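Local atomic coordinates of flavohemoglobin (Malassezia yamatoensis, PDB entry 6O0A), a protein that probably detoxifies nitric oxide with oxygen at its heme, using electrons passed on from NAD(P)H through a bound FAD. Residues P228-E231 with T232-R235; P373-F376 with M377-R381. One frame throughout, in Å; residues are numbered along the deposited sequence.

Interaction 1 (P228-E231 with T232-R235)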
ATOM      1  N   PRO A 228     -13.283   2.025  11.218  1.00 12.49           N
ATOM      2  CA  PRO A 228     -14.283   1.358  12.066  1.00 12.20           C
ATOM      3  C   PRO A 228     -15.707   1.539  11.555  1.00 13.13           C
ATOM      4  O   PRO A 228     -16.143   2.649  11.233  1.00 14.51           O
ATOM      5  CB  PRO A 228     -14.086   2.027  13.432  1.00 14.60           C
ATOM      6  CG  PRO A 228     -12.670   2.450  13.430  1.00 13.47           C
ATOM      7  CD  PRO A 228     -12.326   2.821  12.012  1.00 12.45           C
ATOM      8  N   SER A 229     -16.440   0.432  11.479  1.00 14.70           N
ATOM      9  CA  SER A 229     -17.793   0.440  10.937  1.00 14.35           C
ATOM     10  C   SER A 229     -18.490  -0.842  11.369  1.00 20.03           C
ATOM     11  O   SER A 229     -17.897  -1.707  12.022  1.00 17.43           O
ATOM     12  CB  SER A 229     -17.765   0.559   9.411  1.00 13.69           C
ATOM     13  OG  SER A 229     -17.317  -0.668   8.869  1.00 15.92           O
ATOM     14  N   GLU A 230     -19.764  -0.963  11.003  1.00 14.29           N
ATOM     15  CA  GLU A 230     -20.449  -2.236  11.158  1.00 16.98           C
ATOM     16  C   GLU A 230     -19.793  -3.268  10.248  1.00 16.57           C
ATOM     17  O   GLU A 230     -19.128  -2.923   9.270  1.00 17.41           O
ATOM     18  CB  GLU A 230     -21.924  -2.099  10.800  1.00 22.67           C
ATOM     19  CG  GLU A 230     -22.649  -1.061  11.604  1.00 29.13           C
ATOM     20  CD  GLU A 230     -23.476  -1.683  12.698  1.00 48.07           C
ATOM     21  OE1 GLU A 230     -24.623  -2.088  12.417  1.00 53.50           O
ATOM     22  OE2 GLU A 230     -22.970  -1.786  13.833  1.00 53.76           O
ATOM     23  N   GLU A 231     -20.002  -4.548  10.564  1.00 17.11           N
ATOM     24  CA  GLU A 231     -19.412  -5.596   9.740  1.00 19.64           C
ATOM     25  C   GLU A 231     -20.085  -5.683   8.380  1.00 18.80           C
ATOM     26  O   GLU A 231     -19.520  -6.275   7.454  1.00 23.09           O
ATOM     27  CB  GLU A 231     -19.484  -6.939  10.468  1.00 27.65           C
ATOM     28  CG  GLU A 231     -18.220  -7.247  11.260  1.00 48.37           C
ATOM     29  CD  GLU A 231     -18.498  -7.920  12.594  1.00 66.88           C
ATOM     30  OE1 GLU A 231     -19.685  -8.032  12.973  1.00 76.39           O
ATOM     31  OE2 GLU A 231     -17.526  -8.332  13.266  1.00 65.84           O
ATOM     32  N   THR A 232     -21.263  -5.085   8.243  1.00 17.95           N
ATOM     33  CA  THR A 232     -21.990  -5.010   6.983  1.00 20.48           C
ATOM     34  C   THR A 232     -21.592  -3.803   6.136  1.00 19.18           C
ATOM     35  O   THR A 232     -22.255  -3.524   5.126  1.00 18.69           O
ATOM     36  CB  THR A 232     -23.488  -4.964   7.273  1.00 25.27           C
ATOM     37  OG1 THR A 232     -23.732  -3.901   8.203  1.00 21.94           O
ATOM     38  CG2 THR A 232     -23.944  -6.274   7.892  1.00 29.03           C
ATOM     39  N   GLN A 233     -20.527  -3.090   6.514  1.00 12.73           N
ATOM     40  CA  GLN A 233     -20.138  -1.839   5.874  1.00 12.39           C
ATOM     41  C   GLN A 233     -18.658  -1.831   5.513  1.00 13.87           C
ATOM     42  O   GLN A 233     -17.840  -2.515   6.137  1.00 14.59           O
ATOM     43  CB  GLN A 233     -20.436  -0.641   6.798  1.00 15.42           C
ATOM     44  CG  GLN A 233     -21.898  -0.529   7.138  1.00 17.50           C
ATOM     45  CD  GLN A 233     -22.166   0.494   8.217  1.00 19.83           C
ATOM     46  OE1 GLN A 233     -21.314   0.760   9.075  1.00 17.44           O
ATOM     47  NE2 GLN A 233     -23.347   1.082   8.176  1.00 19.63           N
ATOM     48  N   ARG A 234     -18.318  -1.029   4.501  1.00 13.78           N
ATOM     49  CA  ARG A 234     -16.942  -0.615   4.234  1.00 14.34           C
ATOM     50  C   ARG A 234     -16.893   0.898   4.376  1.00 18.01           C
ATOM     51  O   ARG A 234     -17.638   1.607   3.687  1.00 15.63           O
ATOM     52  CB  ARG A 234     -16.480  -1.022   2.833  1.00 13.61           C
ATOM     53  CG  ARG A 234     -16.539  -2.517   2.579  1.00 13.23           C
ATOM     54  CD  ARG A 234     -15.471  -3.272   3.365  1.00 13.39           C
ATOM     55  NE  ARG A 234     -15.343  -4.625   2.834  1.00 12.69           N
ATOM     56  CZ  ARG A 234     -15.068  -5.702   3.558  1.00 13.17           C
ATOM     57  NH1 ARG A 234     -14.869  -5.600   4.872  1.00 15.63           N
ATOM     58  NH2 ARG A 234     -14.993  -6.887   2.974  1.00 14.05           N
ATOM     59  N   ARG A 235     -16.029   1.387   5.260  1.00 11.44           N
ATOM     60  CA  ARG A 235     -15.908   2.812   5.526  1.00 11.26           C
ATOM     61  C   ARG A 235     -14.486   3.264   5.229  1.00 12.14           C
ATOM     62  O   ARG A 235     -13.527   2.592   5.620  1.00 12.76           O
ATOM     63  CB  ARG A 235     -16.279   3.130   6.975  1.00 10.11           C
ATOM     64  CG  ARG A 235     -16.081   4.590   7.339  1.00 12.20           C
ATOM     65  CD  ARG A 235     -16.236   4.779   8.845  1.00 11.59           C
ATOM     66  NE  ARG A 235     -15.851   6.134   9.239  1.00 12.56           N
ATOM     67  CZ  ARG A 235     -15.380   6.434  10.445  1.00 14.92           C
ATOM     68  NH1 ARG A 235     -15.235   5.474  11.345  1.00 16.09           N
ATOM     69  NH2 ARG A 235     -15.055   7.685  10.748  1.00 16.32           N
TER
HETATM   70  O   HOH W   1     -15.016  -0.468   7.328  1.00 14.44           O
HETATM   71  O   HOH W   2     -24.685  -4.565  10.862  1.00 29.52           O

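Interaction 2 (P373-F376 with M377-R381)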
ATOM      1  N   PRO A 373       2.951  11.279   4.407  1.00 25.34           N
ATOM      2  CA  PRO A 373       3.624  11.512   3.126  1.00 24.39           C
ATOM      3  C   PRO A 373       5.019  10.903   3.137  1.00 23.44           C
ATOM      4  O   PRO A 373       5.638  10.739   4.188  1.00 24.31           O
ATOM      5  CB  PRO A 373       3.674  13.042   3.024  1.00 25.69           C
ATOM      6  CG  PRO A 373       2.543  13.509   3.878  1.00 27.72           C
ATOM      7  CD  PRO A 373       2.509  12.537   5.040  1.00 20.58           C
ATOM      8  N   LEU A 374       5.502  10.545   1.945  1.00 26.89           N
ATOM      9  CA  LEU A 374       6.804   9.899   1.837  1.00 27.99           C
ATOM     10  C   LEU A 374       7.882  10.699   2.563  1.00 30.74           C
ATOM     11  O   LEU A 374       8.664  10.144   3.344  1.00 30.52           O
ATOM     12  CB  LEU A 374       7.163   9.704   0.361  1.00 32.41           C
ATOM     13  CG  LEU A 374       8.455   8.927   0.090  1.00 40.41           C
ATOM     14  CD1 LEU A 374       8.444   7.573   0.798  1.00 40.84           C
ATOM     15  CD2 LEU A 374       8.683   8.755  -1.404  1.00 39.55           C
ATOM     16  N   LYS A 375       7.917  12.017   2.336  1.00 28.92           N
ATOM     17  CA  LYS A 375       8.935  12.861   2.955  1.00 30.51           C
ATOM     18  C   LYS A 375       8.838  12.810   4.475  1.00 28.33           C
ATOM     19  O   LYS A 375       9.848  12.638   5.169  1.00 31.92           O
ATOM     20  CB  LYS A 375       8.790  14.301   2.458  1.00 35.17           C
ATOM     21  CG  LYS A 375       9.824  15.271   3.009  1.00 43.15           C
ATOM     22  CD  LYS A 375       9.460  16.707   2.656  1.00 48.31           C
ATOM     23  CE  LYS A 375      10.491  17.694   3.176  1.00 51.67           C
ATOM     24  NZ  LYS A 375      11.832  17.472   2.563  1.00 59.52           N
ATOM     25  N   PHE A 376       7.621  12.955   5.005  1.00 26.09           N
ATOM     26  CA  PHE A 376       7.393  12.823   6.443  1.00 28.14           C
ATOM     27  C   PHE A 376       7.940  11.501   6.972  1.00 26.85           C
ATOM     28  O   PHE A 376       8.667  11.469   7.971  1.00 25.04           O
ATOM     29  CB  PHE A 376       5.896  12.939   6.731  1.00 23.49           C
ATOM     30  CG  PHE A 376       5.514  12.622   8.152  1.00 18.35           C
ATOM     31  CD1 PHE A 376       5.614  13.594   9.138  1.00 19.17           C
ATOM     32  CD2 PHE A 376       5.025  11.368   8.497  1.00 24.26           C
ATOM     33  CE1 PHE A 376       5.247  13.320  10.444  1.00 24.24           C
ATOM     34  CE2 PHE A 376       4.655  11.084   9.820  1.00 21.16           C
ATOM     35  CZ  PHE A 376       4.764  12.062  10.785  1.00 20.97           C
ATOM     36  N   MET A 377       7.604  10.395   6.304  1.00 24.24           N
ATOM     37  CA  MET A 377       8.038   9.089   6.790  1.00 24.24           C
ATOM     38  C   MET A 377       9.544   8.917   6.665  1.00 32.45           C
ATOM     39  O   MET A 377      10.172   8.280   7.519  1.00 28.14           O
ATOM     40  CB  MET A 377       7.304   7.985   6.040  1.00 27.92           C
ATOM     41  CG  MET A 377       5.835   7.919   6.406  1.00 25.73           C
ATOM     42  SD  MET A 377       5.055   6.421   5.809  1.00 26.84           S
ATOM     43  CE  MET A 377       5.312   6.567   4.039  1.00 27.24           C
ATOM     44  N   GLN A 378      10.142   9.470   5.606  1.00 33.02           N
ATOM     45  CA  GLN A 378      11.592   9.386   5.459  1.00 35.15           C
ATOM     46  C   GLN A 378      12.303  10.110   6.597  1.00 29.82           C
ATOM     47  O   GLN A 378      13.289   9.602   7.144  1.00 31.48           O
ATOM     48  CB  GLN A 378      12.022   9.953   4.103  1.00 39.34           C
ATOM     49  CG  GLN A 378      11.812   9.001   2.935  1.00 46.12           C
ATOM     50  CD  GLN A 378      12.239   9.589   1.594  1.00 54.87           C
ATOM     51  OE1 GLN A 378      12.079  10.787   1.344  1.00 55.75           O
ATOM     52  NE2 GLN A 378      12.787   8.743   0.727  1.00 56.57           N
ATOM     53  N   GLU A 379      11.804  11.289   6.980  1.00 32.06           N
ATOM     54  CA  GLU A 379      12.441  12.052   8.051  1.00 33.11           C
ATOM     55  C   GLU A 379      12.229  11.389   9.404  1.00 32.59           C
ATOM     56  O   GLU A 379      13.143  11.353  10.237  1.00 31.65           O
ATOM     57  CB  GLU A 379      11.904  13.483   8.066  1.00 40.06           C
ATOM     58  CG  GLU A 379      12.420  14.334   6.916  1.00 55.47           C
ATOM     59  CD  GLU A 379      11.646  15.629   6.741  1.00 65.90           C
ATOM     60  OE1 GLU A 379      10.602  15.805   7.409  1.00 66.19           O
ATOM     61  OE2 GLU A 379      12.086  16.471   5.928  1.00 70.04           O
ATOM     62  N   MET A 380      11.027  10.873   9.646  1.00 25.83           N
ATOM     63  CA  MET A 380      10.763  10.179  10.900  1.00 20.78           C
ATOM     64  C   MET A 380      11.620   8.927  11.015  1.00 25.79           C
ATOM     65  O   MET A 380      12.231   8.673  12.058  1.00 30.18           O
ATOM     66  CB  MET A 380       9.277   9.835  11.001  1.00 21.42           C
ATOM     67  CG  MET A 380       8.387  11.054  11.101  1.00 26.58           C
ATOM     68  SD  MET A 380       8.824  11.961  12.590  1.00 34.86           S
ATOM     69  CE  MET A 380       8.479  10.706  13.799  1.00 35.73           C
ATOM     70  N   ARG A 381      11.678   8.128   9.945  1.00 23.63           N
ATOM     71  CA  ARG A 381      12.487   6.917   9.978  1.00 27.96           C
ATOM     72  C   ARG A 381      13.950   7.249  10.229  1.00 32.01           C
ATOM     73  O   ARG A 381      14.618   6.586  11.031  1.00 34.18           O
ATOM     74  CB  ARG A 381      12.329   6.138   8.669  1.00 28.11           C
TER

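Interaction 1 (P228-E231 with T232-R235)
The side chain of Gln233 lies across that of Glu230, its amide carbon CD 3.7 Å from Glu230 CB, with the amide and carboxylate planes 69° apart. Because CG of Gln233 stands opposite its own carbonyl carbon (chi1 -60°) and the chain then runs extended, OE1 returns to Glu230 N, 3.0 Å away, which meets it from above the amide plane. The other end of that amide, NE2, is hydrogen-bonded to Glu192 on strand 186-193, so both ends fix its rotation.

Between these residues runs a type I turn, Glu230 to Gln233, closed by Gln233 N to Glu230 O at 3.1 Å. The same oxygen takes a second bond, from Ser229 OG at 2.9 Å, on the opposite face of its plane. One water joins Ser229 OG to Arg235 N, and another links Glu230 OE1 with Thr232 OG1; short hydroxyl side chains suit such bridges on an exposed bend.

Arginine suits position 235 because its long chain, extended from CG to NE, reaches back until NH1 meets Pro228 O at 3.0 Å (N-H...O 163°) in the carbonyl plane, on a lone pair. The Pro228 ring packs on Leu294 and Glu298 of helix 290-302. NH2 of Arg235 bridges Asp188 and Glu326, so the guanidinium joins the loop to both acids, which probably balance its buried charge.

Interaction 2 (P373-F376 with M377-R381)
Gln378 N gives its hydrogen to Leu374 O at 2.8 Å, one of four successive i to i+4 bonds in the first turns of helix 374-386. The series starts with Met377 N on the carbonyl of Pro373, 2.9 Å from N to O; proline fits this N-cap position because its ring restricts phi and the missing N-H costs the helix no bond.

On one side of the helix, Phe376 and Met380 pack obliquely. With CG of Phe376 opposite the backbone N (chi1 172°), the ring leans along the helix, and Met380 CG sits over one face, 3.9 Å from the centroid: a CH-pi contact. Met380 SD follows at 4.8 Å from that centroid as an oblique Met-aromatic contact. Both side chains also touch Ile284 of strand 281-286, where a flat ring and a flexible thioether can fill the helix-sheet interface.

Round the helix, Lys375 and Glu379 cross obliquely, bringing NZ within 3.5 Å of OE2 in a rather long salt bridge. Phe376, Met377 and Met380 thus pack toward the parallel sheet, both methionines on Leu370 of strand 367-371, whereas the lysine-glutamate pair lies on a more exposed side and probably adds a modest electrostatic contribution.

How the interactions relate
Interaction 1 precedes interaction 2 along the chain, and the two do not touch: their centres are 30 Å apart and their nearest atoms about 19 Å. Residues 228-235 form the loop before strand 234-239 and its first two residues; that strand is an outermost one of the six-stranded antiparallel sheet in the FAD-binding region. Residues 373-381 open helix 374-386, which links strands 367-371 and 394-397 of the parallel sheet in the NAD-binding region. One is thus a largely polar, partly buried turn and the other a helix packed on a sheet. Through Glu326 and helix 290-302, the turn also meets the NAD-binding region. Together they sample both halves of the reductase module that, as in related flavohemoglobins, probably carries electrons toward the heme.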